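Local coordinates for protein peptide chain release factor subunit 1 (Aeropyrum pernix, PDB 3AGK) that probably directs the end of protein synthesis on the ribosome in response to the stop codons UAA, UAG and UGA, as a class 1 release factor, at residues 18-23 / 109-114; 152-157 / 261-266; 221-226 / 268-273; 302-307 / 325-330. All blocks are in the same frame, centred on the assembly; numbering follows the deposited sequence.

Interaction 1: 18-23 / 109-114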
loop_
_atom_site.group_PDB
_atom_site.type_symbol
_atom_site.label_atom_id
_atom_site.label_comp_id
_atom_site.label_asym_id
_atom_site.label_seq_id
_atom_site.Cartn_x
_atom_site.Cartn_y
_atom_site.Cartn_z
ATOM N N ALA A 18 4.516 -2.759 -12.026
ATOM C CA ALA A 18 3.531 -3.183 -11.028
ATOM C C ALA A 18 3.048 -4.607 -11.264
ATOM O O ALA A 18 2.917 -5.390 -10.321
ATOM C CB ALA A 18 2.350 -2.240 -11.007
ATOM N N ARG A 19 2.752 -4.928 -12.522
ATOM C CA ARG A 19 2.413 -6.294 -12.885
ATOM C C ARG A 19 3.484 -7.252 -12.349
ATOM O O ARG A 19 3.175 -8.270 -11.727
ATOM C CB ARG A 19 2.321 -6.418 -14.406
ATOM C CG ARG A 19 1.810 -7.764 -14.899
ATOM C CD ARG A 19 1.579 -7.732 -16.399
ATOM N NE ARG A 19 0.683 -8.798 -16.835
ATOM C CZ ARG A 19 0.831 -9.489 -17.962
ATOM N NH1 ARG A 19 1.851 -9.230 -18.769
ATOM N NH2 ARG A 19 -0.033 -10.445 -18.274
ATOM N N LEU A 20 4.742 -6.912 -12.618
ATOM C CA LEU A 20 5.893 -7.699 -12.197
ATOM C C LEU A 20 5.945 -7.755 -10.673
ATOM O O LEU A 20 6.180 -8.812 -10.081
ATOM C CB LEU A 20 7.165 -7.044 -12.731
ATOM C CG LEU A 20 8.512 -7.726 -12.517
ATOM C CD1 LEU A 20 8.584 -9.075 -13.225
ATOM C CD2 LEU A 20 9.612 -6.812 -13.006
ATOM N N LEU A 21 5.703 -6.605 -10.049
ATOM C CA LEU A 21 5.738 -6.479 -8.592
ATOM C C LEU A 21 4.787 -7.455 -7.911
ATOM O O LEU A 21 5.128 -8.061 -6.901
ATOM C CB LEU A 21 5.410 -5.047 -8.181
ATOM C CG LEU A 21 6.545 -4.243 -7.551
ATOM C CD1 LEU A 21 7.900 -4.713 -8.025
ATOM C CD2 LEU A 21 6.375 -2.752 -7.825
ATOM N N LYS A 22 3.598 -7.613 -8.479
ATOM C CA LYS A 22 2.609 -8.530 -7.926
ATOM C C LYS A 22 3.126 -9.964 -7.911
ATOM O O LYS A 22 2.701 -10.778 -7.092
ATOM C CB LYS A 22 1.293 -8.441 -8.705
ATOM C CG LYS A 22 0.278 -9.515 -8.348
ATOM C CD LYS A 22 -1.097 -8.920 -8.009
ATOM C CE LYS A 22 -1.711 -8.145 -9.178
ATOM N NZ LYS A 22 -1.228 -6.737 -9.257
ATOM N N GLU A 23 4.057 -10.271 -8.807
ATOM C CA GLU A 23 4.573 -11.627 -8.900
ATOM C C GLU A 23 5.939 -11.770 -8.226
ATOM O O GLU A 23 6.303 -12.850 -7.748
ATOM C CB GLU A 23 4.619 -12.079 -10.356
ATOM C CG GLU A 23 4.289 -13.542 -10.545
ATOM C CD GLU A 23 5.528 -14.379 -10.771
ATOM O OE1 GLU A 23 5.407 -15.622 -10.814
ATOM O OE2 GLU A 23 6.620 -13.791 -10.912
ATOM N N PHE A 109 15.336 -12.291 -12.874
ATOM C CA PHE A 109 14.668 -11.115 -13.432
ATOM C C PHE A 109 15.685 -9.997 -13.606
ATOM O O PHE A 109 16.492 -9.753 -12.714
ATOM C CB PHE A 109 13.505 -10.657 -12.542
ATOM C CG PHE A 109 12.514 -11.747 -12.225
ATOM C CD1 PHE A 109 12.764 -12.655 -11.203
ATOM C CD2 PHE A 109 11.336 -11.865 -12.947
ATOM C CE1 PHE A 109 11.858 -13.665 -10.909
ATOM C CE2 PHE A 109 10.422 -12.872 -12.660
ATOM C CZ PHE A 109 10.686 -13.773 -11.639
ATOM N N MET A 110 15.682 -9.345 -14.766
ATOM C CA MET A 110 16.571 -8.208 -14.963
ATOM C C MET A 110 15.879 -7.118 -15.748
ATOM O O MET A 110 15.287 -7.388 -16.769
ATOM C CB MET A 110 17.867 -8.605 -15.668
ATOM C CG MET A 110 18.854 -7.434 -15.691
ATOM S SD MET A 110 20.436 -7.731 -16.495
ATOM C CE MET A 110 19.931 -8.364 -18.087
ATOM N N PHE A 111 15.947 -5.880 -15.275
ATOM C CA PHE A 111 15.351 -4.778 -16.025
ATOM C C PHE A 111 15.882 -3.410 -15.627
ATOM O O PHE A 111 16.654 -3.267 -14.652
ATOM C CB PHE A 111 13.830 -4.789 -15.880
ATOM C CG PHE A 111 13.363 -4.658 -14.466
ATOM C CD1 PHE A 111 12.987 -3.423 -13.960
ATOM C CD2 PHE A 111 13.308 -5.768 -13.638
ATOM C CE1 PHE A 111 12.561 -3.290 -12.655
ATOM C CE2 PHE A 111 12.882 -5.647 -12.320
ATOM C CZ PHE A 111 12.504 -4.403 -11.828
ATOM N N SER A 112 15.476 -2.402 -16.395
ATOM C CA SER A 112 15.708 -1.030 -15.988
ATOM C C SER A 112 14.365 -0.435 -15.560
ATOM O O SER A 112 13.357 -0.644 -16.213
ATOM C CB SER A 112 16.379 -0.224 -17.104
ATOM O OG SER A 112 16.711 1.086 -16.660
ATOM N N PRO A 113 14.341 0.272 -14.425
ATOM C CA PRO A 113 13.079 0.795 -13.889
ATOM C C PRO A 113 12.659 2.114 -14.551
ATOM O O PRO A 113 13.514 2.803 -15.111
ATOM C CB PRO A 113 13.411 1.018 -12.411
ATOM C CG PRO A 113 14.876 1.328 -12.407
ATOM C CD PRO A 113 15.480 0.512 -13.520
ATOM N N PRO A 114 11.365 2.474 -14.467
ATOM C CA PRO A 114 10.890 3.706 -15.113
ATOM C C PRO A 114 11.573 4.913 -14.486
ATOM O O PRO A 114 11.737 5.960 -15.115
ATOM C CB PRO A 114 9.389 3.733 -14.786
ATOM C CG PRO A 114 9.063 2.417 -14.166
ATOM C CD PRO A 114 10.331 1.846 -13.628
#

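Interaction 2: 152-157 / 261-266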
loop_
_atom_site.group_PDB
_atom_site.type_symbol
_atom_site.label_atom_id
_atom_site.label_comp_id
_atom_site.label_asym_id
_atom_site.label_seq_id
_atom_site.Cartn_x
_atom_site.Cartn_y
_atom_site.Cartn_z
ATOM N N GLN A 152 -5.838 7.710 24.879
ATOM C CA GLN A 152 -5.894 6.663 23.857
ATOM C C GLN A 152 -5.794 7.245 22.441
ATOM O O GLN A 152 -6.283 8.340 22.179
ATOM C CB GLN A 152 -7.197 5.894 24.013
ATOM C CG GLN A 152 -7.335 4.660 23.166
ATOM C CD GLN A 152 -8.689 3.999 23.373
ATOM O OE1 GLN A 152 -8.993 2.981 22.762
ATOM N NE2 GLN A 152 -9.515 4.590 24.233
ATOM N N ALA A 153 -5.155 6.514 21.535
ATOM C CA ALA A 153 -4.920 7.025 20.192
ATOM C C ALA A 153 -4.846 5.913 19.150
ATOM O O ALA A 153 -4.526 4.781 19.472
ATOM C CB ALA A 153 -3.654 7.864 20.155
ATOM N N THR A 154 -5.161 6.255 17.900
ATOM C CA THR A 154 -5.006 5.352 16.764
ATOM C C THR A 154 -4.268 6.084 15.645
ATOM O O THR A 154 -4.611 7.221 15.298
ATOM C CB THR A 154 -6.386 4.874 16.225
ATOM O OG1 THR A 154 -7.100 4.190 17.263
ATOM C CG2 THR A 154 -6.230 3.938 14.995
ATOM N N ILE A 155 -3.250 5.443 15.083
ATOM C CA ILE A 155 -2.585 5.974 13.902
ATOM C C ILE A 155 -2.907 5.068 12.696
ATOM O O ILE A 155 -2.747 3.847 12.764
ATOM C CB ILE A 155 -1.075 6.139 14.139
ATOM C CG1 ILE A 155 -0.866 7.000 15.384
ATOM C CG2 ILE A 155 -0.381 6.777 12.912
ATOM C CD1 ILE A 155 0.532 6.985 15.910
ATOM N N GLY A 156 -3.413 5.667 11.615
ATOM C CA GLY A 156 -3.826 4.897 10.455
ATOM C C GLY A 156 -3.270 5.455 9.159
ATOM O O GLY A 156 -2.653 6.522 9.138
ATOM N N LEU A 157 -3.507 4.734 8.070
ATOM C CA LEU A 157 -2.990 5.125 6.777
ATOM C C LEU A 157 -3.995 4.796 5.678
ATOM O O LEU A 157 -4.491 3.671 5.601
ATOM C CB LEU A 157 -1.672 4.402 6.511
ATOM C CG LEU A 157 -0.975 4.859 5.229
ATOM C CD1 LEU A 157 -0.597 6.334 5.309
ATOM C CD2 LEU A 157 0.241 3.996 4.969
ATOM N N GLN A 261 -12.587 1.225 13.085
ATOM C CA GLN A 261 -13.884 1.906 13.064
ATOM C C GLN A 261 -13.774 3.432 13.128
ATOM O O GLN A 261 -14.456 4.132 12.392
ATOM C CB GLN A 261 -14.757 1.398 14.211
ATOM C CG GLN A 261 -16.161 1.963 14.256
ATOM C CD GLN A 261 -16.937 1.460 15.464
ATOM O OE1 GLN A 261 -16.371 0.846 16.373
ATOM N NE2 GLN A 261 -18.237 1.724 15.481
ATOM N N GLY A 262 -12.926 3.956 14.014
ATOM C CA GLY A 262 -12.761 5.401 14.103
ATOM C C GLY A 262 -12.067 5.972 12.873
ATOM O O GLY A 262 -12.357 7.093 12.456
ATOM N N LEU A 263 -11.126 5.208 12.317
ATOM C CA LEU A 263 -10.392 5.601 11.115
ATOM C C LEU A 263 -11.344 5.783 9.937
ATOM O O LEU A 263 -11.259 6.772 9.187
ATOM C CB LEU A 263 -9.359 4.533 10.756
ATOM C CG LEU A 263 -8.090 4.436 11.600
ATOM C CD1 LEU A 263 -7.193 3.321 11.075
ATOM C CD2 LEU A 263 -7.356 5.781 11.588
ATOM N N LYS A 264 -12.250 4.820 9.786
ATOM C CA LYS A 264 -13.275 4.887 8.746
ATOM C C LYS A 264 -14.109 6.140 8.932
ATOM O O LYS A 264 -14.314 6.902 7.983
ATOM C CB LYS A 264 -14.177 3.649 8.769
ATOM C CG LYS A 264 -15.321 3.673 7.722
ATOM C CD LYS A 264 -16.090 2.360 7.764
ATOM C CE LYS A 264 -17.058 2.220 6.627
ATOM N NZ LYS A 264 -17.563 0.810 6.545
ATOM N N GLU A 265 -14.584 6.358 10.159
ATOM C CA GLU A 265 -15.416 7.520 10.451
ATOM C C GLU A 265 -14.717 8.843 10.105
ATOM O O GLU A 265 -15.324 9.742 9.525
ATOM C CB GLU A 265 -15.896 7.535 11.905
ATOM C CG GLU A 265 -16.697 8.808 12.225
ATOM C CD GLU A 265 -17.471 8.760 13.541
ATOM O OE1 GLU A 265 -17.020 8.088 14.499
ATOM O OE2 GLU A 265 -18.537 9.424 13.606
ATOM N N ALA A 266 -13.435 8.950 10.436
ATOM C CA ALA A 266 -12.687 10.170 10.153
ATOM C C ALA A 266 -12.547 10.406 8.648
ATOM O O ALA A 266 -12.660 11.535 8.161
ATOM C CB ALA A 266 -11.334 10.109 10.791
#

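Interaction 3: 221-226 / 268-273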
loop_
_atom_site.group_PDB
_atom_site.type_symbol
_atom_site.label_atom_id
_atom_site.label_comp_id
_atom_site.label_asym_id
_atom_site.label_seq_id
_atom_site.Cartn_x
_atom_site.Cartn_y
_atom_site.Cartn_z
ATOM N N GLY A 221 -1.261 14.329 3.069
ATOM C CA GLY A 221 -1.993 14.997 4.125
ATOM C C GLY A 221 -2.144 14.174 5.377
ATOM O O GLY A 221 -1.866 12.972 5.372
ATOM N N VAL A 222 -2.601 14.823 6.447
ATOM C CA VAL A 222 -2.868 14.133 7.708
ATOM C C VAL A 222 -4.180 14.620 8.262
ATOM O O VAL A 222 -4.425 15.823 8.346
ATOM C CB VAL A 222 -1.755 14.380 8.749
ATOM C CG1 VAL A 222 -2.088 13.684 10.098
ATOM C CG2 VAL A 222 -0.406 13.908 8.192
ATOM N N ILE A 223 -5.051 13.687 8.602
ATOM C CA ILE A 223 -6.289 14.045 9.266
ATOM C C ILE A 223 -6.088 13.815 10.753
ATOM O O ILE A 223 -5.627 12.738 11.175
ATOM C CB ILE A 223 -7.451 13.170 8.776
ATOM C CG1 ILE A 223 -7.760 13.465 7.303
ATOM C CG2 ILE A 223 -8.693 13.404 9.637
ATOM C CD1 ILE A 223 -8.646 12.410 6.648
ATOM N N VAL A 224 -6.409 14.819 11.555
ATOM C CA VAL A 224 -6.453 14.589 12.997
ATOM C C VAL A 224 -7.926 14.579 13.417
ATOM O O VAL A 224 -8.668 15.502 13.105
ATOM C CB VAL A 224 -5.622 15.632 13.820
ATOM C CG1 VAL A 224 -5.768 15.374 15.336
ATOM C CG2 VAL A 224 -4.171 15.591 13.408
ATOM N N ALA A 225 -8.338 13.511 14.096
ATOM C CA ALA A 225 -9.725 13.335 14.528
ATOM C C ALA A 225 -9.777 12.888 15.982
ATOM O O ALA A 225 -8.760 12.587 16.580
ATOM C CB ALA A 225 -10.422 12.305 13.664
ATOM N N GLY A 226 -10.980 12.818 16.525
ATOM C CA GLY A 226 -11.155 12.322 17.872
ATOM C C GLY A 226 -12.387 12.931 18.500
ATOM O O GLY A 226 -12.975 13.877 17.958
ATOM N N MET A 268 -14.578 9.154 6.241
ATOM C CA MET A 268 -15.872 9.508 5.692
ATOM C C MET A 268 -16.225 10.964 5.986
ATOM O O MET A 268 -16.911 11.597 5.204
ATOM C CB MET A 268 -16.984 8.579 6.194
ATOM C CG MET A 268 -16.766 7.108 5.846
ATOM S SD MET A 268 -16.572 6.792 4.064
ATOM C CE MET A 268 -18.166 7.329 3.394
ATOM N N LYS A 269 -15.770 11.499 7.115
ATOM C CA LYS A 269 -16.216 12.833 7.513
ATOM C C LYS A 269 -15.286 13.924 7.041
ATOM O O LYS A 269 -15.643 15.098 7.080
ATOM C CB LYS A 269 -16.410 12.923 9.023
ATOM C CG LYS A 269 -17.647 12.213 9.493
ATOM C CD LYS A 269 -17.785 12.246 10.995
ATOM C CE LYS A 269 -18.220 13.607 11.496
ATOM N NZ LYS A 269 -18.870 13.468 12.839
ATOM N N ALA A 270 -14.092 13.539 6.599
ATOM C CA ALA A 270 -13.112 14.507 6.103
ATOM C C ALA A 270 -13.447 14.906 4.660
ATOM O O ALA A 270 -12.649 14.740 3.735
ATOM C CB ALA A 270 -11.707 13.935 6.192
ATOM N N GLU A 271 -14.635 15.445 4.471
ATOM C CA GLU A 271 -15.126 15.664 3.115
ATOM C C GLU A 271 -14.272 16.634 2.284
ATOM O O GLU A 271 -14.340 16.638 1.053
ATOM C CB GLU A 271 -16.607 16.052 3.141
ATOM C CG GLU A 271 -17.517 14.824 3.205
ATOM C CD GLU A 271 -18.632 14.938 4.231
ATOM O OE1 GLU A 271 -19.750 14.457 3.937
ATOM O OE2 GLU A 271 -18.393 15.494 5.326
ATOM N N LYS A 272 -13.435 17.425 2.951
ATOM C CA LYS A 272 -12.602 18.383 2.229
ATOM C C LYS A 272 -11.261 17.816 1.755
ATOM O O LYS A 272 -10.520 18.490 1.043
ATOM C CB LYS A 272 -12.408 19.678 3.034
ATOM C CG LYS A 272 -13.602 20.637 2.970
ATOM C CD LYS A 272 -14.099 20.798 1.532
ATOM C CE LYS A 272 -15.170 21.889 1.391
ATOM N NZ LYS A 272 -14.645 23.154 0.780
ATOM N N VAL A 273 -10.944 16.580 2.130
ATOM C CA VAL A 273 -9.711 15.974 1.626
ATOM C C VAL A 273 -9.948 15.100 0.387
ATOM O O VAL A 273 -10.693 14.122 0.422
ATOM C CB VAL A 273 -8.847 15.296 2.741
ATOM C CG1 VAL A 273 -9.608 15.176 4.049
ATOM C CG2 VAL A 273 -8.237 13.967 2.279
#

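Interaction 4: 302-307 / 325-330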
loop_
_atom_site.group_PDB
_atom_site.type_symbol
_atom_site.label_atom_id
_atom_site.label_comp_id
_atom_site.label_asym_id
_atom_site.label_seq_id
_atom_site.Cartn_x
_atom_site.Cartn_y
_atom_site.Cartn_z
ATOM N N TYR A 302 -27.396 -9.376 -9.339
ATOM C CA TYR A 302 -26.280 -10.227 -8.944
ATOM C C TYR A 302 -26.465 -11.580 -9.597
ATOM O O TYR A 302 -27.535 -11.868 -10.139
ATOM C CB TYR A 302 -26.167 -10.351 -7.419
ATOM C CG TYR A 302 -27.482 -10.553 -6.697
ATOM C CD1 TYR A 302 -27.977 -11.838 -6.438
ATOM C CD2 TYR A 302 -28.228 -9.458 -6.265
ATOM C CE1 TYR A 302 -29.194 -12.023 -5.784
ATOM C CE2 TYR A 302 -29.437 -9.624 -5.602
ATOM C CZ TYR A 302 -29.915 -10.907 -5.358
ATOM O OH TYR A 302 -31.119 -11.055 -4.696
ATOM N N GLY A 303 -25.423 -12.404 -9.543
ATOM C CA GLY A 303 -25.386 -13.650 -10.289
ATOM C C GLY A 303 -24.789 -13.306 -11.637
ATOM O O GLY A 303 -25.227 -12.342 -12.278
ATOM N N GLU A 304 -23.778 -14.059 -12.056
ATOM C CA GLU A 304 -23.045 -13.740 -13.281
ATOM C C GLU A 304 -23.938 -13.533 -14.512
ATOM O O GLU A 304 -23.767 -12.560 -15.251
ATOM C CB GLU A 304 -21.979 -14.804 -13.552
ATOM C CG GLU A 304 -20.756 -14.616 -12.681
ATOM C CD GLU A 304 -19.840 -15.826 -12.663
ATOM O OE1 GLU A 304 -19.894 -16.631 -13.618
ATOM O OE2 GLU A 304 -19.065 -15.961 -11.685
ATOM N N LYS A 305 -24.881 -14.446 -14.724
ATOM C CA LYS A 305 -25.775 -14.364 -15.866
ATOM C C LYS A 305 -26.548 -13.054 -15.797
ATOM O O LYS A 305 -26.585 -12.305 -16.771
ATOM C CB LYS A 305 -26.732 -15.561 -15.910
ATOM C CG LYS A 305 -26.040 -16.913 -16.068
ATOM C CD LYS A 305 -26.070 -17.762 -14.772
ATOM C CE LYS A 305 -25.091 -17.247 -13.705
ATOM N NZ LYS A 305 -25.736 -17.093 -12.362
ATOM N N ASP A 306 -27.140 -12.766 -14.640
ATOM C CA ASP A 306 -27.898 -11.527 -14.463
ATOM C C ASP A 306 -27.033 -10.291 -14.679
ATOM O O ASP A 306 -27.435 -9.364 -15.393
ATOM C CB ASP A 306 -28.549 -11.465 -13.080
ATOM C CG ASP A 306 -29.683 -12.452 -12.926
ATOM O OD1 ASP A 306 -30.467 -12.325 -11.960
ATOM O OD2 ASP A 306 -29.786 -13.356 -13.778
ATOM N N VAL A 307 -25.853 -10.279 -14.063
ATOM C CA VAL A 307 -24.955 -9.133 -14.173
ATOM C C VAL A 307 -24.582 -8.916 -15.639
ATOM O O VAL A 307 -24.652 -7.790 -16.137
ATOM C CB VAL A 307 -23.671 -9.272 -13.305
ATOM C CG1 VAL A 307 -22.717 -8.118 -13.581
ATOM C CG2 VAL A 307 -24.021 -9.324 -11.820
ATOM N N ARG A 325 -11.588 -11.629 -6.803
ATOM C CA ARG A 325 -12.083 -12.325 -7.985
ATOM C C ARG A 325 -11.032 -12.414 -9.084
ATOM O O ARG A 325 -10.480 -11.408 -9.525
ATOM C CB ARG A 325 -13.353 -11.664 -8.526
ATOM C CG ARG A 325 -14.594 -12.068 -7.767
ATOM C CD ARG A 325 -15.819 -11.442 -8.360
ATOM N NE ARG A 325 -16.923 -12.393 -8.433
ATOM C CZ ARG A 325 -17.105 -13.241 -9.434
ATOM N NH1 ARG A 325 -16.254 -13.257 -10.440
ATOM N NH2 ARG A 325 -18.136 -14.065 -9.431
ATOM N N GLU A 326 -10.768 -13.634 -9.530
ATOM C CA GLU A 326 -9.777 -13.846 -10.567
ATOM C C GLU A 326 -10.213 -13.200 -11.876
ATOM O O GLU A 326 -9.396 -12.619 -12.585
ATOM C CB GLU A 326 -9.498 -15.337 -10.719
ATOM C CG GLU A 326 -9.089 -15.967 -9.394
ATOM C CD GLU A 326 -8.718 -17.427 -9.516
ATOM O OE1 GLU A 326 -8.299 -18.022 -8.496
ATOM O OE2 GLU A 326 -8.848 -17.977 -10.627
ATOM N N ASP A 327 -11.506 -13.270 -12.177
ATOM C CA ASP A 327 -12.045 -12.654 -13.392
ATOM C C ASP A 327 -12.215 -11.137 -13.268
ATOM O O ASP A 327 -12.817 -10.497 -14.134
ATOM C CB ASP A 327 -13.377 -13.309 -13.778
ATOM C CG ASP A 327 -14.438 -13.168 -12.693
ATOM O OD1 ASP A 327 -14.301 -12.292 -11.814
ATOM O OD2 ASP A 327 -15.415 -13.942 -12.708
ATOM N N LEU A 328 -11.675 -10.557 -12.199
ATOM C CA LEU A 328 -11.862 -9.124 -11.937
ATOM C C LEU A 328 -11.774 -8.241 -13.192
ATOM O O LEU A 328 -12.679 -7.444 -13.479
ATOM C CB LEU A 328 -10.867 -8.637 -10.877
ATOM C CG LEU A 328 -11.147 -7.309 -10.163
ATOM C CD1 LEU A 328 -10.232 -7.172 -8.961
ATOM C CD2 LEU A 328 -10.969 -6.116 -11.085
ATOM N N GLU A 329 -10.687 -8.375 -13.940
ATOM C CA GLU A 329 -10.445 -7.449 -15.035
ATOM C C GLU A 329 -11.441 -7.649 -16.164
ATOM O O GLU A 329 -11.796 -6.700 -16.864
ATOM C CB GLU A 329 -9.011 -7.560 -15.546
ATOM C CG GLU A 329 -8.531 -6.306 -16.264
ATOM C CD GLU A 329 -8.517 -5.077 -15.361
ATOM O OE1 GLU A 329 -8.437 -5.238 -14.121
ATOM O OE2 GLU A 329 -8.580 -3.948 -15.896
ATOM N N GLU A 330 -11.898 -8.885 -16.333
ATOM C CA GLU A 330 -12.894 -9.179 -17.352
ATOM C C GLU A 330 -14.142 -8.356 -17.116
ATOM O O GLU A 330 -14.631 -7.687 -18.024
ATOM C CB GLU A 330 -13.227 -10.663 -17.374
ATOM C CG GLU A 330 -12.108 -11.506 -17.946
ATOM C CD GLU A 330 -12.447 -12.974 -17.959
ATOM O OE1 GLU A 330 -11.510 -13.798 -17.874
ATOM O OE2 GLU A 330 -13.652 -13.304 -18.045
#

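Interaction 1: 18-23 / 109-114
Leu20 of helix 14-24 divides its two methyl groups between Phe109 and Phe111, aromatic residues on the same side of strand 107-111. The CD2 methyl presses on the Phe111 ring, with Leu20 CD2 3.5 Å from Phe111 CE2, and the neighbouring ring atoms CD2 and CZ follow slightly farther off. Leu20 and Phe111 approach from opposite directions, whereas Leu20 and Phe109 slide past one another, with Leu20 CD1 3.9 Å from Phe109 CD2. With CG anti to the backbone N (chi1 -176°), the leucine fork reaches off the helix to both rings. One helical turn on, Glu23 crosses Phe109 at roughly a right angle; its OE2 stands 4.1 Å from Phe109 CZ, the carboxylate and ring planes 57° apart. Trp27 meets the Phe109 ring nearly perpendicularly, while Leu17 of helix 14-24 and Leu133 of helix 131-134 also touch Phe111. The axes of the short segments 18-23 and 109-111 run close to antiparallel and approach to 12.1 Å; the contact joins the helix to an outer strand of the N-terminal domain's antiparallel sheet. Across these segments the attachment is hydrophobic, grading from buried Phe111 to the exposed carboxylate of Glu23, and depends on shape rather than directional bonds.

Interaction 2: 152-157 / 261-266
Leu263, on the sheet-facing side of helix 259-269, reaches strand 152-159 between Thr154 and Gly156. Its CB leaves the helix toward the strand, and the first torsion (chi1 -75°) sets CG anti to the carbonyl carbon, continuing the chain outward. At the branch point, Leu263 CG meets the threonine methyl, 3.9 Å from Thr154 CG2. From there the fork spreads over the glycine: Leu263 CD1 comes to 3.8 Å from Gly156 CA, and CD2 touches that same carbon while also nearing the Gly156 backbone N. Both tips therefore rest largely on the glycine main chain, with CD1 also beside the Thr154 methyl. A side chain on Gly156 would point at the leucine and collide with CD1, which makes the missing CB part of the fit between helix and sheet. Thr154 presents its two branches differently. CG2 packs on the leucine, whereas OG1 is hydrogen-bonded to Gln258 OE1 and to the backbone N of Gly259, where the helix begins. Ile145 and Ile147 of strand 142-149 and Val165 of strand 162-170 also touch Leu263, so one residue spans three adjacent strands of the central domain's mixed sheet. Were Leu263 cut back to alanine, a gap would probably open above Gly156 and the Thr154 methyl would lose its partner on the helix. The contact is buried and apolar between the two segments, with the nearby polar need of Thr154 met at the helix start; the fit rests on a branched side chain set against a glycine on the strand.

Interaction 3: 221-226 / 268-273
Ile223 of strand 219-226 points its CD1 methyl into the bend that follows helix 259-269, where Ala270 and Val273 receive it. The contacts are apolar: Ile223 CD1 sits 3.5 Å from Ala270 CB, tighter than ordinary carbon packing, and 3.9 Å from Val273 CG1; Ile223 CG1 lies behind, near both partners. An extended second torsion (chi2 165°) carries CD1 out to the two residues. Replacing the isoleucine by alanine would probably remove the methyl that Ala270 and Val273 share and open a gap beneath the turn.

Hydrogen bonding shapes the receiving side. Ala270 is the centre of an inverse gamma turn and then starts a type I beta turn, closed by a bond from Val273 N to Ala270 O of 3.0 Å, and this folding brings the two apolar residues to the same isoleucine. The carbonyl oxygens of Ala270 and Val273 both accept a hydrogen bond from Arg280 NH2, which ties the turn to helix 277-294.

On the sheet, Ile223 touches Ile143 of the parallel neighbour 142-149 and Val253 of strand 253-254, while Val273 also rests on Ile143. The turn thus packs on strands 142-149 and 219-226 as the chain passes from helix 259-269 to helix 277-294.

Interaction 4: 302-307 / 325-330
Glu304 and Arg325 meet in a salt bridge on the surface of the C-terminal domain. Arg325 NH2 donates to Glu304 OE2 over 3.1 Å, with a nearly straight N-H...O angle of 165°. The oxygen lies at the edge of the guanidinium, almost in its plane, and accepts through its anti lone pair, on the side away from OE1. The carboxylate is turned steeply, its plane 78° from that of the guanidinium, and a single oxygen makes the bond. The other terminal nitrogen, NH1, faces the carboxylate of Asp327, although the modelled separation there is too short for its details to be trusted. The three residues form a salt-bridge network in which the nearest acid oxygens, Glu304 OE2 and Asp327 OD2, stand 4.3 Å apart; the guanidinium would be expected to offset their mutual repulsion.

Each acid belongs to the start of a helix. Gly303 holds the N-cap position just before Glu304 in helix 304-312, and Asp327 holds that position for helix 328-335, inside a type I beta turn from Arg325 to Leu328, so the network links the N-terminal ends of two helices packed beside the domain's mixed sheet.

A second shell surrounds the three charges. Arg325 NE donates to the Gly360 carbonyl, and a bend at chi3 (137°) turns the guanidinium away from the line of its aliphatic chain. Trp331 NE1 is hydrogen-bonded to Asp327 OD2, and side chains of both Glu304 and Arg325 touch Trp331 and Leu362.

The four contacts follow the three-domain plan of the eRF1 family. Interaction 1 lies in the first domain, interactions 2 and 3 in the second and interaction 4 in the third; those in different domains are in series along the chain and do not touch. Interactions 2 and 3 have centres about 10 Å apart. Both use helix 259-269 and one mixed sheet, their segments alternate in sequence, and they join where Ala266 CB lies 3.7 Å from Ala225 CB. Interaction 1 is centred about 33 Å from interaction 2, and its nearest atoms come within about 9 Å of interaction 4. Each contact thus consolidates its own domain, consistent with a factor built from separately folded modules.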